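Long-range contact in putative surface-anchored fimbrial subunit (Corynebacterium diphtheriae, PDB 3HR6), which forms the shaft of the bacterium's pili as the major pilin, a rod of tandem Ig-like modules stabilised by isopeptide and disulfide bonds: residues A110-A120 with V135-L144. Residues are numbered along the deposited sequence; the frame is centred on the assembly and turned at random.
Sequences AVVRSQPFLVA and VHVYPKHQAL
The ring of Phe-117 lies against Val-137 and Pro-139. CG sits between the backbone N and the carbonyl carbon (chi1 66°), placing the ring over segment 135-144. Phe-117 CE1 passes Val-137 CB at 3.7 Å; CZ, at the tip, meets Val-137 CG2 near the ring plane; Phe-117 CE2 lies 3.5 Å from Pro-139 CB. Beyond it, Val-119 CG2 and Val-137 CG1 touch tip to tip (3.7 Å), and Val-119 CG1 lies alongside Val-135 CG1, the two side chains running opposite ways. Here, in the N-terminal pilin module, the axes of the short strands 117-120 and 135-137 approach to 8.8 Å, nearly antiparallel at 163°, and meet through side chains: backbone hydrogen bonds tie Phe-117 and Val-119 to strand 97-103, Val-135 and Val-137 to strand 5-13, as in two facing sheets of a beta-sandwich. Farther along, Ser-114 OG lies 2.7 Å from Lys-140 O, and the two segments close into an antiparallel pair at Val-112 and Gln-142, which exchange two backbone hydrogen bonds, Val-112 N to Gln-142 O at 2.8 Å. Val-111 CG1 packs against His-141 CD2 (3.5 Å). The Gln-142 amide binds Gly-14 O through NE2 and Ala-179 N through OE1. At the end, a water donates to Ala-110 O and accepts from Leu-144 N.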
loop_
_atom_site.group_PDB
_atom_site.type_symbol
_atom_site.label_atom_id
_atom_site.label_comp_id
_atom_site.label_asym_id
_atom_site.label_seq_id
_atom_site.Cartn_x
_atom_site.Cartn_y
_atom_site.Cartn_z
ATOM N N ALA A 110 4.167 10.161 6.625
ATOM C CA ALA A 110 5.336 9.489 7.131
ATOM C C ALA A 110 6.625 10.149 6.625
ATOM O O ALA A 110 6.759 10.469 5.441
ATOM C CB ALA A 110 5.295 8.043 6.721
ATOM N N VAL A 111 7.522 10.409 7.564
ATOM C CA VAL A 111 8.863 10.948 7.270
ATOM C C VAL A 111 9.956 10.242 8.095
ATOM O O VAL A 111 9.669 9.606 9.108
ATOM C CB VAL A 111 8.907 12.468 7.580
ATOM C CG1 VAL A 111 7.924 13.300 6.715
ATOM C CG2 VAL A 111 8.635 12.734 9.097
ATOM N N VAL A 112 11.228 10.487 7.745
ATOM C CA VAL A 112 12.346 10.122 8.579
ATOM C C VAL A 112 12.468 11.286 9.562
ATOM O O VAL A 112 12.882 12.393 9.210
ATOM C CB VAL A 112 13.648 9.906 7.781
ATOM C CG1 VAL A 112 14.793 9.450 8.702
ATOM C CG2 VAL A 112 13.399 8.856 6.655
ATOM N N ARG A 113 12.029 11.027 10.776
ATOM C CA ARG A 113 11.793 12.074 11.769
ATOM C C ARG A 113 13.049 12.618 12.351
ATOM O O ARG A 113 14.088 11.966 12.352
ATOM C CB ARG A 113 10.883 11.553 12.881
ATOM C CG ARG A 113 11.448 10.389 13.637
ATOM C CD ARG A 113 10.640 10.132 14.891
ATOM N NE ARG A 113 10.973 8.848 15.495
ATOM C CZ ARG A 113 10.451 8.399 16.630
ATOM N NH1 ARG A 113 9.590 9.143 17.314
ATOM N NH2 ARG A 113 10.806 7.197 17.086
ATOM N N SER A 114 12.919 13.831 12.888
ATOM C CA SER A 114 13.966 14.474 13.630
ATOM C C SER A 114 14.225 13.697 14.909
ATOM O O SER A 114 13.302 13.126 15.479
ATOM C CB SER A 114 13.554 15.907 13.985
ATOM O OG SER A 114 13.148 16.648 12.839
ATOM N N GLN A 115 15.481 13.667 15.326
ATOM C CA GLN A 115 15.857 13.140 16.626
ATOM C C GLN A 115 15.353 14.069 17.729
ATOM O O GLN A 115 15.122 15.266 17.491
ATOM C CB GLN A 115 17.377 13.065 16.743
ATOM C CG GLN A 115 18.035 12.359 15.574
ATOM C CD GLN A 115 17.680 10.928 15.542
ATOM O OE1 GLN A 115 17.796 10.244 16.571
ATOM N NE2 GLN A 115 17.262 10.432 14.374
ATOM N N PRO A 116 15.199 13.528 18.948
ATOM C CA PRO A 116 14.918 14.401 20.082
ATOM C C PRO A 116 15.986 15.455 20.297
ATOM O O PRO A 116 17.167 15.223 20.011
ATOM C CB PRO A 116 14.879 13.428 21.257
ATOM C CG PRO A 116 14.556 12.126 20.635
ATOM C CD PRO A 116 15.255 12.111 19.359
ATOM N N PHE A 117 15.577 16.631 20.766
ATOM C CA PHE A 117 16.525 17.682 21.033
ATOM C C PHE A 117 16.054 18.588 22.157
ATOM O O PHE A 117 14.877 18.715 22.418
ATOM C CB PHE A 117 16.816 18.486 19.755
ATOM C CG PHE A 117 15.635 19.270 19.226
ATOM C CD1 PHE A 117 15.473 20.611 19.553
ATOM C CD2 PHE A 117 14.720 18.681 18.376
ATOM C CE1 PHE A 117 14.400 21.336 19.085
ATOM C CE2 PHE A 117 13.636 19.388 17.908
ATOM C CZ PHE A 117 13.496 20.730 18.222
ATOM N N LEU A 118 17.019 19.202 22.822
ATOM C CA LEU A 118 16.765 20.047 23.982
ATOM C C LEU A 118 16.539 21.492 23.532
ATOM O O LEU A 118 17.145 21.958 22.554
ATOM C CB LEU A 118 17.950 19.989 24.941
ATOM C CG LEU A 118 18.275 18.651 25.623
ATOM C CD1 LEU A 118 19.673 18.684 26.256
ATOM C CD2 LEU A 118 17.192 18.314 26.629
ATOM N N VAL A 119 15.641 22.175 24.246
ATOM C CA VAL A 119 15.366 23.607 24.050
ATOM C C VAL A 119 15.155 24.241 25.416
ATOM O O VAL A 119 14.253 23.850 26.140
ATOM C CB VAL A 119 14.069 23.871 23.244
ATOM C CG1 VAL A 119 13.962 25.314 22.886
ATOM C CG2 VAL A 119 14.019 23.013 21.963
ATOM N N ALA A 120 15.965 25.227 25.731
ATOM C CA ALA A 120 15.761 26.040 26.923
ATOM C C ALA A 120 14.707 27.121 26.633
ATOM O O ALA A 120 14.656 27.680 25.535
ATOM C CB ALA A 120 17.081 26.677 27.371
ATOM N N VAL A 135 10.495 31.312 21.811
ATOM C CA VAL A 135 11.601 30.621 21.179
ATOM C C VAL A 135 11.115 29.887 19.928
ATOM O O VAL A 135 9.956 29.445 19.869
ATOM C CB VAL A 135 12.270 29.670 22.185
ATOM C CG1 VAL A 135 13.327 28.770 21.513
ATOM C CG2 VAL A 135 12.889 30.515 23.315
ATOM N N HIS A 136 11.998 29.818 18.929
ATOM C CA HIS A 136 11.769 29.079 17.667
ATOM C C HIS A 136 12.876 28.059 17.416
ATOM O O HIS A 136 14.075 28.375 17.581
ATOM C CB HIS A 136 11.738 30.063 16.504
ATOM C CG HIS A 136 10.589 31.009 16.565
ATOM N ND1 HIS A 136 9.384 30.747 15.953
ATOM C CD2 HIS A 136 10.431 32.179 17.224
ATOM C CE1 HIS A 136 8.547 31.743 16.196
ATOM N NE2 HIS A 136 9.154 32.618 16.969
ATOM N N VAL A 137 12.467 26.856 17.011
ATOM C CA VAL A 137 13.387 25.767 16.702
ATOM C C VAL A 137 12.962 25.128 15.398
ATOM O O VAL A 137 11.805 25.220 14.992
ATOM C CB VAL A 137 13.465 24.721 17.819
ATOM C CG1 VAL A 137 13.985 25.392 19.083
ATOM C CG2 VAL A 137 12.106 24.105 18.064
ATOM N N TYR A 138 13.934 24.522 14.737
ATOM C CA TYR A 138 13.842 24.185 13.323
ATOM C C TYR A 138 14.412 22.773 13.039
ATOM O O TYR A 138 15.328 22.612 12.232
ATOM C CB TYR A 138 14.605 25.240 12.508
ATOM C CG TYR A 138 14.048 26.630 12.654
ATOM C CD1 TYR A 138 13.050 27.101 11.798
ATOM C CD2 TYR A 138 14.493 27.466 13.659
ATOM C CE1 TYR A 138 12.522 28.379 11.947
ATOM C CE2 TYR A 138 13.963 28.730 13.832
ATOM C CZ TYR A 138 12.977 29.178 12.974
ATOM O OH TYR A 138 12.450 30.425 13.146
ATOM N N PRO A 139 13.872 21.751 13.695
ATOM C CA PRO A 139 14.303 20.373 13.436
ATOM C C PRO A 139 14.063 19.959 11.966
ATOM O O PRO A 139 13.050 20.356 11.382
ATOM C CB PRO A 139 13.425 19.574 14.389
ATOM C CG PRO A 139 12.177 20.397 14.483
ATOM C CD PRO A 139 12.702 21.790 14.594
ATOM N N LYS A 140 15.015 19.225 11.385
ATOM C CA LYS A 140 14.932 18.732 10.016
ATOM C C LYS A 140 14.466 17.292 9.988
ATOM O O LYS A 140 14.861 16.478 10.813
ATOM C CB LYS A 140 16.305 18.790 9.324
ATOM C CG LYS A 140 16.659 20.113 8.689
ATOM C CD LYS A 140 16.610 21.326 9.599
ATOM C CE LYS A 140 17.932 21.749 10.255
ATOM N NZ LYS A 140 17.740 23.038 11.041
ATOM N N HIS A 141 13.629 16.976 9.015
ATOM C CA HIS A 141 13.247 15.600 8.719
ATOM C C HIS A 141 13.398 15.393 7.228
ATOM O O HIS A 141 13.606 16.338 6.474
ATOM C CB HIS A 141 11.814 15.294 9.131
ATOM C CG HIS A 141 10.809 16.076 8.357
ATOM N ND1 HIS A 141 10.324 17.292 8.781
ATOM C CD2 HIS A 141 10.251 15.846 7.146
ATOM C CE1 HIS A 141 9.493 17.773 7.869
ATOM N NE2 HIS A 141 9.422 16.911 6.871
ATOM N N GLN A 142 13.334 14.134 6.807
ATOM C CA GLN A 142 13.453 13.802 5.393
ATOM C C GLN A 142 12.215 13.076 4.948
ATOM O O GLN A 142 11.678 12.234 5.637
ATOM C CB GLN A 142 14.721 12.987 5.081
ATOM C CG GLN A 142 16.058 13.719 5.322
ATOM C CD GLN A 142 16.518 13.729 6.752
ATOM O OE1 GLN A 142 16.683 12.675 7.378
ATOM N NE2 GLN A 142 16.737 14.932 7.297
ATOM N N ALA A 143 11.763 13.434 3.757
ATOM C CA ALA A 143 10.591 12.837 3.185
ATOM C C ALA A 143 10.864 11.407 2.680
ATOM O O ALA A 143 11.979 11.050 2.311
ATOM C CB ALA A 143 10.086 13.713 2.015
ATOM N N LEU A 144 9.794 10.639 2.671
ATOM C CA LEU A 144 9.719 9.328 2.039
ATOM C C LEU A 144 8.937 9.482 0.733
ATOM O O LEU A 144 7.839 10.063 0.695
ATOM C CB LEU A 144 9.006 8.341 2.948
ATOM C CG LEU A 144 9.872 7.886 4.130
ATOM C CD1 LEU A 144 9.006 7.403 5.297
ATOM C CD2 LEU A 144 10.804 6.825 3.622
HETATM O O HOH W 1 7.214 12.042 3.422
HETATM O O HOH W 2 16.147 12.401 9.906
#